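PDB 4KKM: polyprenyl synthetase from Zymomonas mobilis subsp. mobilis, which probably condenses small allylic and homoallylic isoprenoid diphosphates into longer prenyl diphosphates such as farnesyl diphosphate, with the help of divalent metal ions. Local coordinates for residues C99-M110 and A134-A145; A89-I100 and F146-I154. All coordinates share one frame; numbering follows the deposited sequence.

Interaction 1 of 2, residues C99-M110 and A134-A145. With CA (calcium ion), chain D.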
loop_
_atom_site.group_PDB
_atom_site.type_symbol
_atom_site.label_atom_id
_atom_site.label_comp_id
_atom_site.label_asym_id
_atom_site.label_seq_id
_atom_site.Cartn_x
_atom_site.Cartn_y
_atom_site.Cartn_z
ATOM N N CYS B 99 -10.385 2.764 1.080
ATOM C CA CYS B 99 -9.533 1.658 0.652
ATOM C C CYS B 99 -8.594 1.218 1.767
ATOM O O CYS B 99 -8.436 0.026 2.029
ATOM C CB CYS B 99 -8.704 2.037 -0.573
ATOM S SG CYS B 99 -9.616 2.016 -2.123
ATOM N N ILE B 100 -7.962 2.189 2.411
ATOM C CA ILE B 100 -7.034 1.907 3.503
ATOM C C ILE B 100 -7.765 1.308 4.703
ATOM O O ILE B 100 -7.309 0.330 5.300
ATOM C CB ILE B 100 -6.293 3.177 3.929
ATOM C CG1 ILE B 100 -5.492 3.742 2.748
ATOM C CG2 ILE B 100 -5.423 2.916 5.169
ATOM C CD1 ILE B 100 -4.468 2.775 2.159
ATOM N N HIS B 101 -8.907 1.890 5.050
ATOM C CA HIS B 101 -9.693 1.391 6.172
ATOM C C HIS B 101 -10.151 -0.045 5.918
ATOM O O HIS B 101 -9.995 -0.919 6.771
ATOM C CB HIS B 101 -10.900 2.301 6.415
ATOM C CG HIS B 101 -11.832 1.803 7.474
ATOM N ND1 HIS B 101 -11.438 1.577 8.775
ATOM C CD2 HIS B 101 -13.153 1.487 7.427
ATOM C CE1 HIS B 101 -12.467 1.147 9.482
ATOM N NE2 HIS B 101 -13.519 1.084 8.683
ATOM N N VAL B 102 -10.710 -0.285 4.736
ATOM C CA VAL B 102 -11.240 -1.606 4.412
ATOM C C VAL B 102 -10.125 -2.653 4.365
ATOM O O VAL B 102 -10.268 -3.733 4.934
ATOM C CB VAL B 102 -12.045 -1.590 3.099
ATOM C CG1 VAL B 102 -12.303 -3.017 2.590
ATOM C CG2 VAL B 102 -13.352 -0.827 3.303
ATOM N N TYR B 103 -9.009 -2.337 3.709
ATOM C CA TYR B 103 -7.903 -3.297 3.672
ATOM C C TYR B 103 -7.450 -3.609 5.104
ATOM O O TYR B 103 -7.130 -4.752 5.424
ATOM C CB TYR B 103 -6.731 -2.834 2.768
ATOM C CG TYR B 103 -5.443 -2.502 3.527
ATOM C CD1 TYR B 103 -4.644 -3.512 4.059
ATOM C CD2 TYR B 103 -5.028 -1.182 3.701
ATOM C CE1 TYR B 103 -3.491 -3.224 4.776
ATOM C CE2 TYR B 103 -3.853 -0.879 4.413
ATOM C CZ TYR B 103 -3.093 -1.917 4.946
ATOM O OH TYR B 103 -1.936 -1.669 5.658
ATOM N N SER B 104 -7.436 -2.597 5.970
ATOM C CA SER B 104 -6.966 -2.805 7.338
ATOM C C SER B 104 -7.853 -3.783 8.101
ATOM O O SER B 104 -7.365 -4.574 8.904
ATOM C CB SER B 104 -6.867 -1.486 8.108
ATOM O OG SER B 104 -8.138 -1.054 8.569
ATOM N N LEU B 105 -9.156 -3.718 7.845
ATOM C CA LEU B 105 -10.113 -4.638 8.462
ATOM C C LEU B 105 -9.915 -6.055 7.934
ATOM O O LEU B 105 -9.976 -7.025 8.688
ATOM C CB LEU B 105 -11.547 -4.192 8.171
ATOM C CG LEU B 105 -12.017 -2.847 8.741
ATOM C CD1 LEU B 105 -13.408 -2.537 8.212
ATOM C CD2 LEU B 105 -11.997 -2.859 10.274
ATOM N N ILE B 106 -9.680 -6.169 6.631
ATOM C CA ILE B 106 -9.448 -7.483 6.029
ATOM C C ILE B 106 -8.254 -8.168 6.680
ATOM O O ILE B 106 -8.328 -9.333 7.088
ATOM C CB ILE B 106 -9.172 -7.386 4.517
ATOM C CG1 ILE B 106 -10.349 -6.749 3.779
ATOM C CG2 ILE B 106 -8.869 -8.778 3.942
ATOM C CD1 ILE B 106 -10.076 -6.598 2.280
ATOM N N HIS B 107 -7.151 -7.438 6.789
ATOM C CA HIS B 107 -5.955 -8.004 7.393
ATOM C C HIS B 107 -6.108 -8.212 8.906
ATOM O O HIS B 107 -5.537 -9.142 9.467
ATOM C CB HIS B 107 -4.725 -7.159 7.056
ATOM C CG HIS B 107 -4.221 -7.366 5.654
ATOM N ND1 HIS B 107 -3.030 -6.833 5.209
ATOM C CD2 HIS B 107 -4.734 -8.069 4.619
ATOM C CE1 HIS B 107 -2.840 -7.188 3.946
ATOM N NE2 HIS B 107 -3.854 -7.942 3.564
ATOM N N ASP B 108 -6.896 -7.363 9.558
ATOM C CA ASP B 108 -7.103 -7.482 11.002
ATOM C C ASP B 108 -7.973 -8.685 11.382
ATOM O O ASP B 108 -7.811 -9.260 12.455
ATOM C CB ASP B 108 -7.713 -6.197 11.569
ATOM C CG ASP B 108 -7.740 -6.182 13.089
ATOM O OD1 ASP B 108 -6.651 -6.125 13.704
ATOM O OD2 ASP B 108 -8.848 -6.226 13.663
ATOM N N ASP B 109 -8.901 -9.057 10.506
ATOM C CA ASP B 109 -9.835 -10.139 10.802
ATOM C C ASP B 109 -9.197 -11.522 10.681
ATOM O O ASP B 109 -9.710 -12.489 11.239
ATOM C CB ASP B 109 -11.070 -10.059 9.897
ATOM C CG ASP B 109 -11.967 -8.877 10.233
ATOM O OD1 ASP B 109 -11.950 -8.435 11.404
ATOM O OD2 ASP B 109 -12.688 -8.396 9.331
ATOM N N MET B 110 -8.083 -11.603 9.957
ATOM C CA MET B 110 -7.430 -12.882 9.656
ATOM C C MET B 110 -7.040 -13.657 10.926
ATOM O O MET B 110 -6.848 -13.053 11.986
ATOM C CB MET B 110 -6.223 -12.656 8.733
ATOM C CG MET B 110 -6.610 -12.047 7.391
ATOM S SD MET B 110 -5.285 -11.881 6.160
ATOM C CE MET B 110 -3.940 -11.242 7.167
ATOM N N ALA B 134 -7.714 -13.160 1.406
ATOM C CA ALA B 134 -7.801 -12.029 2.322
ATOM C C ALA B 134 -6.490 -11.252 2.328
ATOM O O ALA B 134 -6.488 -10.026 2.319
ATOM C CB ALA B 134 -8.163 -12.495 3.730
ATOM N N VAL B 135 -5.371 -11.965 2.349
ATOM C CA VAL B 135 -4.074 -11.298 2.289
ATOM C C VAL B 135 -3.976 -10.436 1.021
ATOM O O VAL B 135 -3.680 -9.243 1.092
ATOM C CB VAL B 135 -2.913 -12.311 2.322
ATOM C CG1 VAL B 135 -1.577 -11.605 2.096
ATOM C CG2 VAL B 135 -2.914 -13.084 3.643
ATOM N N LEU B 136 -4.257 -11.047 -0.129
ATOM C CA LEU B 136 -4.102 -10.380 -1.426
ATOM C C LEU B 136 -5.111 -9.261 -1.672
ATOM O O LEU B 136 -4.748 -8.193 -2.171
ATOM C CB LEU B 136 -4.163 -11.401 -2.568
ATOM C CG LEU B 136 -3.016 -12.420 -2.613
ATOM C CD1 LEU B 136 -3.129 -13.315 -3.843
ATOM C CD2 LEU B 136 -1.654 -11.724 -2.580
ATOM N N SER B 137 -6.376 -9.493 -1.336
ATOM C CA SER B 137 -7.385 -8.453 -1.543
ATOM C C SER B 137 -7.053 -7.208 -0.722
ATOM O O SER B 137 -7.230 -6.076 -1.188
ATOM C CB SER B 137 -8.798 -8.971 -1.221
ATOM O OG SER B 137 -8.901 -9.413 0.128
ATOM N N GLY B 138 -6.568 -7.412 0.498
ATOM C CA GLY B 138 -6.113 -6.287 1.304
ATOM C C GLY B 138 -4.916 -5.604 0.659
ATOM O O GLY B 138 -4.856 -4.377 0.560
ATOM N N ASP B 139 -3.954 -6.403 0.212
ATOM C CA ASP B 139 -2.758 -5.853 -0.433
ATOM C C ASP B 139 -3.114 -4.994 -1.654
ATOM O O ASP B 139 -2.547 -3.906 -1.850
ATOM C CB ASP B 139 -1.771 -6.967 -0.806
ATOM C CG ASP B 139 -1.054 -7.538 0.411
ATOM O OD1 ASP B 139 -1.086 -6.874 1.469
ATOM O OD2 ASP B 139 -0.454 -8.634 0.311
ATOM N N ALA B 140 -4.067 -5.467 -2.452
ATOM C CA ALA B 140 -4.454 -4.762 -3.674
ATOM C C ALA B 140 -5.217 -3.489 -3.345
ATOM O O ALA B 140 -5.099 -2.482 -4.050
ATOM C CB ALA B 140 -5.307 -5.675 -4.567
ATOM N N LEU B 141 -6.007 -3.533 -2.272
ATOM C CA LEU B 141 -6.768 -2.350 -1.875
ATOM C C LEU B 141 -5.861 -1.225 -1.395
ATOM O O LEU B 141 -6.143 -0.051 -1.648
ATOM C CB LEU B 141 -7.827 -2.693 -0.814
ATOM C CG LEU B 141 -9.120 -3.304 -1.373
ATOM C CD1 LEU B 141 -10.008 -3.851 -0.247
ATOM C CD2 LEU B 141 -9.883 -2.270 -2.181
ATOM N N GLN B 142 -4.773 -1.562 -0.702
ATOM C CA GLN B 142 -3.851 -0.505 -0.288
ATOM C C GLN B 142 -3.249 0.189 -1.514
ATOM O O GLN B 142 -3.200 1.419 -1.585
ATOM C CB GLN B 142 -2.740 -1.003 0.655
ATOM C CG GLN B 142 -1.684 0.093 0.887
ATOM C CD GLN B 142 -0.819 -0.103 2.129
ATOM O OE1 GLN B 142 -0.381 0.874 2.741
ATOM N NE2 GLN B 142 -0.572 -1.359 2.509
ATOM N N ALA B 143 -2.798 -0.603 -2.483
ATOM C CA ALA B 143 -2.268 -0.036 -3.720
ATOM C C ALA B 143 -3.319 0.832 -4.412
ATOM O O ALA B 143 -3.007 1.903 -4.931
ATOM C CB ALA B 143 -1.796 -1.146 -4.662
ATOM N N LEU B 144 -4.566 0.367 -4.399
ATOM C CA LEU B 144 -5.650 1.072 -5.090
ATOM C C LEU B 144 -5.867 2.479 -4.529
ATOM O O LEU B 144 -6.171 3.414 -5.280
ATOM C CB LEU B 144 -6.954 0.268 -5.020
ATOM C CG LEU B 144 -8.116 0.845 -5.830
ATOM C CD1 LEU B 144 -7.740 0.927 -7.310
ATOM C CD2 LEU B 144 -9.373 0.006 -5.635
ATOM N N ALA B 145 -5.701 2.634 -3.215
ATOM C CA ALA B 145 -5.874 3.939 -2.581
ATOM C C ALA B 145 -4.982 4.988 -3.239
ATOM O O ALA B 145 -5.404 6.122 -3.491
ATOM C CB ALA B 145 -5.557 3.859 -1.088
HETATM CA CA CA D . -6.669 -6.427 16.128
HETATM O O HOH W 1 -1.020 0.625 5.263
#
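With chi1 at -77°, the His107 side chain lies beside its own backbone N and swings its imidazole across to helix 134-145, where NE2 gives a hydrogen bond of 2.8 Å to Val135 O. The two segments belong to neighbouring, nearly antiparallel helices of the all-alpha isoprenoid synthase bundle. The first also carries Asp108, whose OD1 sits 2.4 Å from the calcium ion that Asp114 shares. The histidine bond is almost straight (164°) and uses a lone pair in the carbonyl plane, while Val135 O still accepts the helical bond from Asp139 N. Histidine suits this place because both nitrogens have work: ND1 hydrogen-bonds to Asp139 OD2 of the second subunit, and the two bonds together fix the ring's rotation. Gly138, lacking a side chain, lets the backbones close in, its CA only 4.2 Å from Tyr103 CA. It also lines two holes of knobs-into-holes packing: His107 sits in one, with Ala134, Val135 and Asp139, and branched Ile106 in the other, with Ala134, Ser137 and Leu141. Leu141 in turn enters a hole among Cys99, Val102, Tyr103 and Ile106. Gln142 runs alongside Tyr103, CB 4.1 Å from the ring centroid in a CH-pi contact and the amide turned 23° from the ring plane. Its NE2 bonds to Asp139 O of the second subunit. One water joins the pair, accepting from Tyr103 OH at 2.5 Å and donating to Gln142 OE1 at 2.6 Å.

Interaction 2 of 2, residues A89-I100 and F146-I154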
loop_
_atom_site.group_PDB
_atom_site.type_symbol
_atom_site.label_atom_id
_atom_site.label_comp_id
_atom_site.label_asym_id
_atom_site.label_seq_id
_atom_site.Cartn_x
_atom_site.Cartn_y
_atom_site.Cartn_z
ATOM N N ALA B 89 -15.105 14.851 -6.599
ATOM C CA ALA B 89 -13.693 14.735 -6.257
ATOM C C ALA B 89 -13.529 14.388 -4.777
ATOM O O ALA B 89 -12.766 13.487 -4.428
ATOM C CB ALA B 89 -12.966 16.021 -6.580
ATOM N N ALA B 90 -14.246 15.112 -3.918
ATOM C CA ALA B 90 -14.250 14.823 -2.483
ATOM C C ALA B 90 -14.637 13.371 -2.212
ATOM O O ALA B 90 -14.000 12.685 -1.408
ATOM C CB ALA B 90 -15.194 15.777 -1.747
ATOM N N LEU B 91 -15.672 12.897 -2.900
ATOM C CA LEU B 91 -16.094 11.508 -2.760
ATOM C C LEU B 91 -15.006 10.513 -3.173
ATOM O O LEU B 91 -14.855 9.461 -2.550
ATOM C CB LEU B 91 -17.378 11.250 -3.556
ATOM C CG LEU B 91 -18.682 11.730 -2.909
ATOM C CD1 LEU B 91 -19.813 11.736 -3.936
ATOM C CD2 LEU B 91 -19.028 10.853 -1.712
ATOM N N ARG B 92 -14.250 10.835 -4.218
ATOM C CA ARG B 92 -13.174 9.945 -4.668
ATOM C C ARG B 92 -12.039 9.874 -3.645
ATOM O O ARG B 92 -11.431 8.820 -3.446
ATOM C CB ARG B 92 -12.626 10.386 -6.030
ATOM C CG ARG B 92 -13.628 10.279 -7.178
ATOM C CD ARG B 92 -12.929 10.263 -8.535
ATOM N NE ARG B 92 -12.058 9.098 -8.645
ATOM C CZ ARG B 92 -12.472 7.873 -8.964
ATOM N NH1 ARG B 92 -13.752 7.645 -9.233
ATOM N NH2 ARG B 92 -11.597 6.874 -9.017
ATOM N N VAL B 93 -11.747 11.002 -3.010
ATOM C CA VAL B 93 -10.785 11.006 -1.910
ATOM C C VAL B 93 -11.354 10.167 -0.767
ATOM O O VAL B 93 -10.627 9.425 -0.109
ATOM C CB VAL B 93 -10.456 12.444 -1.439
ATOM C CG1 VAL B 93 -9.564 12.439 -0.167
ATOM C CG2 VAL B 93 -9.815 13.246 -2.581
ATOM N N GLY B 94 -12.661 10.273 -0.555
ATOM C CA GLY B 94 -13.339 9.422 0.403
ATOM C C GLY B 94 -13.139 7.953 0.058
ATOM O O GLY B 94 -12.844 7.141 0.936
ATOM N N MET B 95 -13.278 7.600 -1.216
ATOM C CA MET B 95 -13.039 6.210 -1.617
ATOM C C MET B 95 -11.613 5.777 -1.288
ATOM O O MET B 95 -11.391 4.671 -0.795
ATOM C CB MET B 95 -13.321 5.971 -3.104
ATOM C CG MET B 95 -12.947 4.556 -3.565
ATOM S SD MET B 95 -13.651 4.078 -5.162
ATOM C CE MET B 95 -13.070 5.416 -6.207
ATOM N N ALA B 96 -10.653 6.657 -1.563
ATOM C CA ALA B 96 -9.245 6.360 -1.311
ATOM C C ALA B 96 -8.968 6.038 0.159
ATOM O O ALA B 96 -8.278 5.062 0.454
ATOM C CB ALA B 96 -8.354 7.514 -1.784
ATOM N N ILE B 97 -9.493 6.846 1.083
ATOM C CA ILE B 97 -9.248 6.589 2.503
ATOM C C ILE B 97 -9.982 5.322 2.925
ATOM O O ILE B 97 -9.509 4.563 3.778
ATOM C CB ILE B 97 -9.608 7.809 3.430
ATOM C CG1 ILE B 97 -9.191 7.544 4.885
ATOM C CG2 ILE B 97 -11.095 8.151 3.364
ATOM C CD1 ILE B 97 -7.705 7.267 5.045
ATOM N N GLU B 98 -11.127 5.077 2.302
ATOM C CA GLU B 98 -11.908 3.889 2.621
ATOM C C GLU B 98 -11.188 2.632 2.134
ATOM O O GLU B 98 -11.340 1.565 2.718
ATOM C CB GLU B 98 -13.327 3.993 2.044
ATOM C CG GLU B 98 -14.292 2.895 2.493
ATOM C CD GLU B 98 -14.720 2.989 3.960
ATOM O OE1 GLU B 98 -14.203 3.842 4.716
ATOM O OE2 GLU B 98 -15.584 2.182 4.362
ATOM N N CYS B 99 -10.385 2.764 1.080
ATOM C CA CYS B 99 -9.533 1.658 0.652
ATOM C C CYS B 99 -8.594 1.218 1.767
ATOM O O CYS B 99 -8.436 0.026 2.029
ATOM C CB CYS B 99 -8.704 2.037 -0.573
ATOM S SG CYS B 99 -9.616 2.016 -2.123
ATOM N N ILE B 100 -7.962 2.189 2.411
ATOM C CA ILE B 100 -7.034 1.907 3.503
ATOM C C ILE B 100 -7.765 1.308 4.703
ATOM O O ILE B 100 -7.309 0.330 5.300
ATOM C CB ILE B 100 -6.293 3.177 3.929
ATOM C CG1 ILE B 100 -5.492 3.742 2.748
ATOM C CG2 ILE B 100 -5.423 2.916 5.169
ATOM C CD1 ILE B 100 -4.468 2.775 2.159
ATOM N N PHE B 146 -3.741 4.598 -3.520
ATOM C CA PHE B 146 -2.762 5.536 -4.064
ATOM C C PHE B 146 -2.977 5.770 -5.551
ATOM O O PHE B 146 -2.764 6.884 -6.047
ATOM C CB PHE B 146 -1.334 5.078 -3.748
ATOM C CG PHE B 146 -1.032 5.086 -2.282
ATOM C CD1 PHE B 146 -0.730 6.277 -1.631
ATOM C CD2 PHE B 146 -1.100 3.918 -1.540
ATOM C CE1 PHE B 146 -0.483 6.295 -0.266
ATOM C CE2 PHE B 146 -0.854 3.931 -0.177
ATOM C CZ PHE B 146 -0.541 5.121 0.461
ATOM N N GLU B 147 -3.420 4.732 -6.259
ATOM C CA GLU B 147 -3.812 4.899 -7.655
ATOM C C GLU B 147 -4.927 5.933 -7.775
ATOM O O GLU B 147 -4.875 6.811 -8.636
ATOM C CB GLU B 147 -4.262 3.575 -8.293
ATOM C CG GLU B 147 -4.479 3.710 -9.802
ATOM C CD GLU B 147 -4.987 2.441 -10.460
ATOM O OE1 GLU B 147 -4.935 1.368 -9.822
ATOM O OE2 GLU B 147 -5.440 2.519 -11.623
ATOM N N ILE B 148 -5.925 5.831 -6.901
ATOM C CA ILE B 148 -7.067 6.749 -6.934
ATOM C C ILE B 148 -6.626 8.193 -6.705
ATOM O O ILE B 148 -7.020 9.100 -7.445
ATOM C CB ILE B 148 -8.132 6.368 -5.876
ATOM C CG1 ILE B 148 -8.790 5.025 -6.215
ATOM C CG2 ILE B 148 -9.200 7.461 -5.750
ATOM C CD1 ILE B 148 -9.530 4.408 -5.034
ATOM N N LEU B 149 -5.795 8.407 -5.688
ATOM C CA LEU B 149 -5.348 9.760 -5.350
ATOM C C LEU B 149 -4.477 10.395 -6.429
ATOM O O LEU B 149 -4.383 11.621 -6.520
ATOM C CB LEU B 149 -4.584 9.771 -4.026
ATOM C CG LEU B 149 -5.404 9.589 -2.748
ATOM C CD1 LEU B 149 -4.496 9.699 -1.531
ATOM C CD2 LEU B 149 -6.518 10.635 -2.686
ATOM N N SER B 150 -3.834 9.562 -7.239
ATOM C CA SER B 150 -2.899 10.061 -8.242
ATOM C C SER B 150 -3.601 10.660 -9.464
ATOM O O SER B 150 -3.022 11.482 -10.174
ATOM C CB SER B 150 -1.948 8.946 -8.689
ATOM O OG SER B 150 -2.607 8.050 -9.566
ATOM N N GLU B 151 -4.843 10.250 -9.702
ATOM C CA GLU B 151 -5.564 10.629 -10.922
ATOM C C GLU B 151 -6.016 12.091 -10.973
ATOM O O GLU B 151 -6.346 12.696 -9.953
ATOM C CB GLU B 151 -6.766 9.711 -11.140
ATOM C CG GLU B 151 -6.411 8.247 -11.274
ATOM C CD GLU B 151 -7.602 7.406 -11.681
ATOM O OE1 GLU B 151 -8.745 7.821 -11.398
ATOM O OE2 GLU B 151 -7.397 6.341 -12.296
ATOM N N GLU B 152 -6.055 12.645 -12.182
ATOM C CA GLU B 152 -6.438 14.041 -12.383
ATOM C C GLU B 152 -7.868 14.351 -11.923
ATOM O O GLU B 152 -8.168 15.478 -11.516
ATOM C CB GLU B 152 -6.277 14.410 -13.861
ATOM N N LYS B 153 -8.745 13.352 -12.003
ATOM C CA LYS B 153 -10.110 13.449 -11.480
ATOM C C LYS B 153 -10.170 14.058 -10.078
ATOM O O LYS B 153 -11.169 14.668 -9.704
ATOM C CB LYS B 153 -10.753 12.059 -11.405
ATOM C CG LYS B 153 -10.909 11.332 -12.722
ATOM C CD LYS B 153 -11.609 9.998 -12.512
ATOM C CE LYS B 153 -11.760 9.233 -13.814
ATOM N NZ LYS B 153 -12.683 8.076 -13.653
ATOM N N ILE B 154 -9.108 13.858 -9.300
ATOM C CA ILE B 154 -9.052 14.313 -7.908
ATOM C C ILE B 154 -8.904 15.819 -7.815
ATOM O O ILE B 154 -9.695 16.488 -7.148
ATOM C CB ILE B 154 -7.882 13.651 -7.159
ATOM C CG1 ILE B 154 -8.063 12.132 -7.174
ATOM C CG2 ILE B 154 -7.776 14.182 -5.725
ATOM C CD1 ILE B 154 -9.353 11.674 -6.535
HETATM O O HOH W 2 -9.382 8.758 -8.943
#
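A single water is gripped by three groups between Arg92, Ile148 and Glu151: it accepts from Arg92 NE at 2.7 Å, donates to Ile148 O at 2.8 Å and donates to Glu151 OE1 at 2.7 Å. The water lies in the guanidinium plane, at its edge, and the bend of the arginine chain at chi3 (62°) turns the group toward it. The direct contact with the carboxylate is one of charge alone. Arg92 NH2 and Glu151 OE1 form a long salt bridge of 3.8 Å in which the oxygen stands well out of the guanidinium plane, so no N-H points at it; NH2 instead bonds to Gln45 OE1. Lys153 sets its CD over one guanidinium face, toward the rim, 4.0 Å from Arg92 NE. Its aliphatic stem suits that face, but NZ ends 4.6 Å from Arg92 NH1, a like-charge pair whose repulsion Glu151 may partly offset.

Beside this polar end, the helical segments 89-100 and 146-150 run nearly antiparallel (161°) within the alpha-helical bundle of the prenyl synthase. Ile148 is the knob, set among Arg92, Met95, Ala96 and Cys99. Its two branches divide the hole: CG2 faces Arg92 O and Ala96 CB, and CD1 reaches Met95 CG and also touches Cys99 SG. The small Ala96 leaves room for Leu149, whose CD2 comes to 3.7 Å from Ala96 CB. Phe146 stacks its ring on Phe146 of the second subunit. Farther along, Ile154 spans two residues, with CG2 against Val93 CG2 and CD1 3.6 Å from Arg92 CB.

From the N terminus, helix 87-109 supplies the first half of both contacts and helix 131-150, with the turn after it, the second. Residues 89-100 come first but wait longest for their partner: interaction 2, with 146-154, closes the outer loop, whereas interaction 1, joining 99-110 to 134-145, closes the inner one. The inner loop holds Asp114 of the metal site, the two short strands and helix 125-128. Together the nested contacts run along one long antiparallel helix pair. Cys99 and Ile100 belong to both, and Ala145 CB packs 3.4 Å from Ala96 O where they meet. Each also touches the second subunit, tying the pair into the dimer.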